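Local coordinates for beta-phenylalanine aminotransferase (Variovorax paradoxus, PDB 4AO9), which is a beta-phenylalanine aminotransferase that probably passes the amino group to a keto acid, using pyridoxal-5'-phosphate as cofactor in the manner of class-III aminotransferases, at residues A[59-64]-A[93-98]. Sequence-based numbering, arbitrary orientation.
Sequences NSRSVL and IAEYTA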
loop_
_atom_site.group_PDB
_atom_site.type_symbol
_atom_site.label_atom_id
_atom_site.label_comp_id
_atom_site.label_asym_id
_atom_site.label_seq_id
_atom_site.Cartn_x
_atom_site.Cartn_y
_atom_site.Cartn_z
ATOM N N ASN A 59 -11.583 -11.562 8.697
ATOM C CA ASN A 59 -10.177 -11.168 8.777
ATOM C C ASN A 59 -9.675 -10.407 7.556
ATOM O O ASN A 59 -10.052 -10.724 6.418
ATOM C CB ASN A 59 -9.339 -12.439 8.989
ATOM C CG ASN A 59 -7.862 -12.160 9.135
ATOM O OD1 ASN A 59 -7.087 -12.407 8.215
ATOM N ND2 ASN A 59 -7.459 -11.637 10.294
ATOM N N SER A 60 -8.813 -9.414 7.798
ATOM C CA SER A 60 -8.185 -8.659 6.716
ATOM C C SER A 60 -6.652 -8.603 6.822
ATOM O O SER A 60 -5.983 -8.048 5.942
ATOM C CB SER A 60 -8.772 -7.256 6.678
ATOM O OG SER A 60 -8.337 -6.582 5.521
ATOM N N ARG A 61 -6.108 -9.173 7.900
ATOM C CA ARG A 61 -4.651 -9.263 8.117
ATOM C C ARG A 61 -4.413 -10.576 8.820
ATOM O O ARG A 61 -4.760 -10.715 9.993
ATOM C CB ARG A 61 -4.150 -8.123 9.009
ATOM C CG ARG A 61 -4.224 -6.738 8.394
ATOM C CD ARG A 61 -4.019 -5.640 9.431
ATOM N NE ARG A 61 -2.746 -5.786 10.138
ATOM C CZ ARG A 61 -2.463 -5.203 11.305
ATOM N NH1 ARG A 61 -3.360 -4.419 11.910
ATOM N NH2 ARG A 61 -1.270 -5.395 11.850
ATOM N N SER A 62 -3.833 -11.540 8.109
ATOM C CA SER A 62 -3.773 -12.917 8.596
ATOM C C SER A 62 -3.173 -13.082 9.989
ATOM O O SER A 62 -3.649 -13.910 10.772
ATOM C CB SER A 62 -3.061 -13.816 7.580
ATOM O OG SER A 62 -3.777 -13.821 6.366
ATOM N N VAL A 63 -2.152 -12.293 10.317
ATOM C CA VAL A 63 -1.490 -12.427 11.621
ATOM C C VAL A 63 -2.412 -12.098 12.805
ATOM O O VAL A 63 -2.167 -12.527 13.938
ATOM C CB VAL A 63 -0.168 -11.600 11.687
ATOM C CG1 VAL A 63 -0.435 -10.129 12.066
ATOM C CG2 VAL A 63 0.814 -12.226 12.675
ATOM N N LEU A 64 -3.477 -11.342 12.542
ATOM C CA LEU A 64 -4.408 -10.944 13.591
ATOM C C LEU A 64 -5.382 -12.055 13.942
ATOM O O LEU A 64 -6.044 -11.981 14.970
ATOM C CB LEU A 64 -5.189 -9.692 13.186
ATOM C CG LEU A 64 -4.390 -8.424 12.876
ATOM C CD1 LEU A 64 -5.365 -7.284 12.592
ATOM C CD2 LEU A 64 -3.407 -8.047 13.999
ATOM N N ILE A 93 2.757 -5.710 22.026
ATOM C CA ILE A 93 2.901 -6.019 20.594
ATOM C C ILE A 93 2.909 -4.753 19.703
ATOM O O ILE A 93 3.582 -4.718 18.670
ATOM C CB ILE A 93 1.885 -7.132 20.148
ATOM C CG1 ILE A 93 1.981 -7.432 18.649
ATOM C CG2 ILE A 93 0.462 -6.757 20.536
ATOM C CD1 ILE A 93 3.366 -7.922 18.185
ATOM N N ALA A 94 2.165 -3.721 20.089
ATOM C CA ALA A 94 2.301 -2.386 19.484
ATOM C C ALA A 94 2.342 -2.382 17.951
ATOM O O ALA A 94 3.312 -1.910 17.337
ATOM C CB ALA A 94 3.527 -1.655 20.086
ATOM N N GLU A 95 1.276 -2.923 17.358
ATOM C CA GLU A 95 1.077 -2.965 15.909
ATOM C C GLU A 95 2.285 -3.537 15.168
ATOM O O GLU A 95 2.690 -3.039 14.117
ATOM C CB GLU A 95 0.647 -1.590 15.386
ATOM C CG GLU A 95 -0.140 -1.643 14.066
ATOM C CD GLU A 95 -1.449 -2.390 14.194
ATOM O OE1 GLU A 95 -1.460 -3.623 14.040
ATOM O OE2 GLU A 95 -2.481 -1.741 14.436
ATOM N N TYR A 96 2.854 -4.596 15.738
ATOM C CA TYR A 96 3.939 -5.331 15.091
ATOM C C TYR A 96 5.093 -4.395 14.735
ATOM O O TYR A 96 5.684 -4.497 13.666
ATOM C CB TYR A 96 3.413 -6.148 13.881
ATOM C CG TYR A 96 2.667 -7.382 14.357
ATOM C CD1 TYR A 96 1.340 -7.303 14.794
ATOM C CD2 TYR A 96 3.313 -8.611 14.443
ATOM C CE1 TYR A 96 0.670 -8.433 15.285
ATOM C CE2 TYR A 96 2.651 -9.738 14.916
ATOM C CZ TYR A 96 1.336 -9.640 15.336
ATOM O OH TYR A 96 0.698 -10.756 15.820
ATOM N N THR A 97 5.382 -3.493 15.679
ATOM C CA THR A 97 6.452 -2.466 15.640
ATOM C C THR A 97 6.047 -1.118 15.048
ATOM O O THR A 97 6.762 -0.137 15.233
ATOM C CB THR A 97 7.807 -2.919 15.004
ATOM O OG1 THR A 97 7.716 -2.871 13.572
ATOM C CG2 THR A 97 8.227 -4.312 15.459
ATOM N N ALA A 98 4.920 -1.054 14.337
ATOM C CA ALA A 98 4.472 0.228 13.784
ATOM C C ALA A 98 4.043 1.204 14.881
ATOM O O ALA A 98 4.177 2.420 14.727
ATOM C CB ALA A 98 3.338 0.021 12.762
HETATM O O HOH W 1 -1.867 -10.647 16.217
#
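R61 reaches across to E95 and grips a single carboxylate oxygen with both terminal nitrogens. NH2 of R61 lies 2.8 Å from OE1 of E95 and NH1 of R61 3.0 Å from that same OE1, which sits at the guanidinium edge, almost in its plane. The N-H...O angles are bent, to 140° at NH1, as expected when two donors converge end-on on one atom. Both enter from one side, above the carboxylate plane, and the guanidinium and carboxylate planes are 59° apart. A kink at chi3 (57°) in an otherwise extended arginine chain turns the guanidinium end-on to the acid. L64 lays CD2 against one guanidinium face, while NE of R61 hydrogen-bonds to the carbonyl O of G319 of the second subunit. With its rotation fixed this way, R61 links two loops of one chain to the dimer partner; an alanine here would probably leave the buried E95 OE1 without its charged mate and open a gap beside L64.

Next to the salt bridge, V63 sets both methyls against the outer part of the Y96 ring from one side. Its CG1 stands over that face, 4.0 Å from the ring centroid, in a CH-pi contact, and CG2 comes within 3.5 Å of the Y96 OH. I93 packs CD1 over the centre of the opposite face, so the ring is sandwiched between aliphatic groups. At the ring's edge a water lies 2.6 Å from the Y96 OH and donates to the carbonyl O of V63, tying the phenol to the short 3-10 turn 62-64.

The side chain of Y96 is about 6 Å from the bound pyridoxal phosphate. Clamping on both faces and the bridge through its hydroxyl are consistent with Y96 being held in one orientation near the cofactor, beside a buried charge pair that is itself tied into the dimer interface.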